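Local coordinates for protein putative cytochrome C (Sinorhizobium meliloti, PDB 4PWA) that probably carries electrons through a covalently attached heme c in bacterial sulfite oxidation, at residues 11-16 / 28-33. Numbering follows the deposited sequence.
Sequences EIFLER and ADAEAV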
# COMPACT_ATOMS: atom_id res chain seq x y z
N GLU A 11 -16.27 13.26 2.84
CA GLU A 11 -15.41 14.15 2.05
C GLU A 11 -14.22 14.67 2.87
O GLU A 11 -13.14 14.87 2.34
CB GLU A 11 -16.22 15.32 1.48
CG GLU A 11 -15.42 16.25 0.58
CD GLU A 11 -16.27 17.35 -0.03
OE1 GLU A 11 -17.17 17.04 -0.85
OE2 GLU A 11 -16.05 18.53 0.32
N ILE A 12 -14.42 14.87 4.17
CA ILE A 12 -13.33 15.32 5.03
C ILE A 12 -12.33 14.19 5.14
O ILE A 12 -11.12 14.41 5.03
CB ILE A 12 -13.86 15.76 6.43
CG1 ILE A 12 -14.69 17.04 6.31
CG2 ILE A 12 -12.72 15.98 7.41
CD1 ILE A 12 -15.59 17.33 7.50
N PHE A 13 -12.86 12.98 5.35
CA PHE A 13 -12.04 11.78 5.52
C PHE A 13 -11.20 11.47 4.28
O PHE A 13 -10.07 11.02 4.40
CB PHE A 13 -12.93 10.58 5.84
CG PHE A 13 -12.17 9.38 6.31
CD1 PHE A 13 -11.69 8.45 5.41
CD2 PHE A 13 -11.93 9.19 7.66
CE1 PHE A 13 -10.99 7.36 5.84
CE2 PHE A 13 -11.23 8.08 8.09
CZ PHE A 13 -10.77 7.17 7.18
N LEU A 14 -11.77 11.71 3.11
CA LEU A 14 -11.12 11.42 1.84
C LEU A 14 -10.33 12.57 1.18
O LEU A 14 -9.30 12.32 0.56
CB LEU A 14 -12.15 10.90 0.83
CG LEU A 14 -12.62 9.47 1.09
CD1 LEU A 14 -13.87 9.19 0.29
CD2 LEU A 14 -11.50 8.46 0.73
N GLU A 15 -10.80 13.81 1.31
CA GLU A 15 -10.28 14.92 0.51
C GLU A 15 -9.78 16.11 1.32
O GLU A 15 -8.67 16.56 1.13
CB GLU A 15 -11.36 15.39 -0.48
CG GLU A 15 -11.67 14.38 -1.57
CD GLU A 15 -10.52 14.22 -2.56
OE1 GLU A 15 -10.44 15.03 -3.51
OE2 GLU A 15 -9.71 13.29 -2.38
N ARG A 16 -10.58 16.61 2.24
CA ARG A 16 -10.23 17.87 2.94
C ARG A 16 -9.11 17.77 3.98
O ARG A 16 -8.33 18.72 4.13
CB ARG A 16 -11.46 18.45 3.64
CG ARG A 16 -12.66 18.62 2.74
CD ARG A 16 -13.68 19.48 3.46
NE ARG A 16 -14.90 19.64 2.71
CZ ARG A 16 -15.95 20.35 3.13
NH1 ARG A 16 -15.92 20.96 4.30
NH2 ARG A 16 -17.03 20.44 2.36
N ALA A 28 -13.88 0.99 5.34
CA ALA A 28 -14.59 0.43 4.20
C ALA A 28 -15.58 1.40 3.56
O ALA A 28 -15.63 1.51 2.34
CB ALA A 28 -15.29 -0.87 4.61
N ASP A 29 -16.35 2.13 4.35
CA ASP A 29 -17.39 3.00 3.80
C ASP A 29 -16.79 3.99 2.81
O ASP A 29 -17.39 4.30 1.80
CB ASP A 29 -18.14 3.73 4.91
CG ASP A 29 -19.22 4.66 4.37
OD1 ASP A 29 -18.89 5.82 4.00
OD2 ASP A 29 -20.41 4.27 4.35
N ALA A 30 -15.59 4.46 3.12
CA ALA A 30 -14.86 5.38 2.27
C ALA A 30 -14.00 4.67 1.22
O ALA A 30 -13.35 5.34 0.43
CB ALA A 30 -13.98 6.32 3.13
N GLU A 31 -14.01 3.34 1.19
CA GLU A 31 -13.12 2.57 0.30
C GLU A 31 -11.66 2.98 0.54
O GLU A 31 -10.87 3.13 -0.39
CB GLU A 31 -13.48 2.76 -1.17
CG GLU A 31 -14.94 2.51 -1.51
CD GLU A 31 -15.35 3.06 -2.87
OE1 GLU A 31 -14.67 3.98 -3.40
OE2 GLU A 31 -16.36 2.57 -3.42
N ALA A 32 -11.32 3.14 1.82
CA ALA A 32 -10.00 3.60 2.25
C ALA A 32 -9.25 2.40 2.83
O ALA A 32 -9.81 1.63 3.62
CB ALA A 32 -10.15 4.68 3.29
N VAL A 33 -7.99 2.25 2.42
CA VAL A 33 -7.16 1.10 2.81
C VAL A 33 -5.75 1.55 3.21
O VAL A 33 -4.77 0.85 2.97
CB VAL A 33 -7.07 0.04 1.65
CG1 VAL A 33 -8.38 -0.72 1.50
CG2 VAL A 33 -6.64 0.70 0.34
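Phe-13 and Leu-14 reach the 28-33 segment through different first torsions: the phenylalanine sets CG opposite its backbone N (chi1 -168°), whereas the leucine sets CG opposite its carbonyl carbon (chi1 -74°). Neighbours on the last turn of helix 4-16, they converge on the methyl of Ala-30. Phe-13 CD1 meets Ala-30 CB at 3.9 Å on an oblique approach, while Leu-14 CG lies 4.0 Å from the same Ala-30 CB. Both methyls of the forked end border Ala-30, Leu-14 CD2 resting 3.6 Å from Ala-30 O. One residue of the strand 32-33 joins in: Ala-32 CB sits at the edge of the phenyl ring, near its plane, 3.8 Å from Phe-13 CE1. Alanine suits position 30 because the backbones come close there, CA of Leu-14 and CA of Ala-30 being 7.1 Å apart, and it suits position 32 because a single methyl fills the place at the ring edge. A flat aromatic suits position 13 because it also packs against Cys-21, which holds the heme covalently, and His-25, an axial ligand of its iron. With an alanine in place of Leu-14, the branched end that borders Ala-30 CB and O would be lost, and a gap would probably open beside Ala-30. Beyond the apolar patch, Asp-29 forms a salt bridge with Arg-10 of helix 4-16, adding a polar tie. The contact itself is van der Waals packing, mostly apolar, with leucine methyls against a carbonyl oxygen, so shape rather than bond direction fits the N-terminal helix to the segment after the heme-binding residues, as in the compact cytochrome c fold.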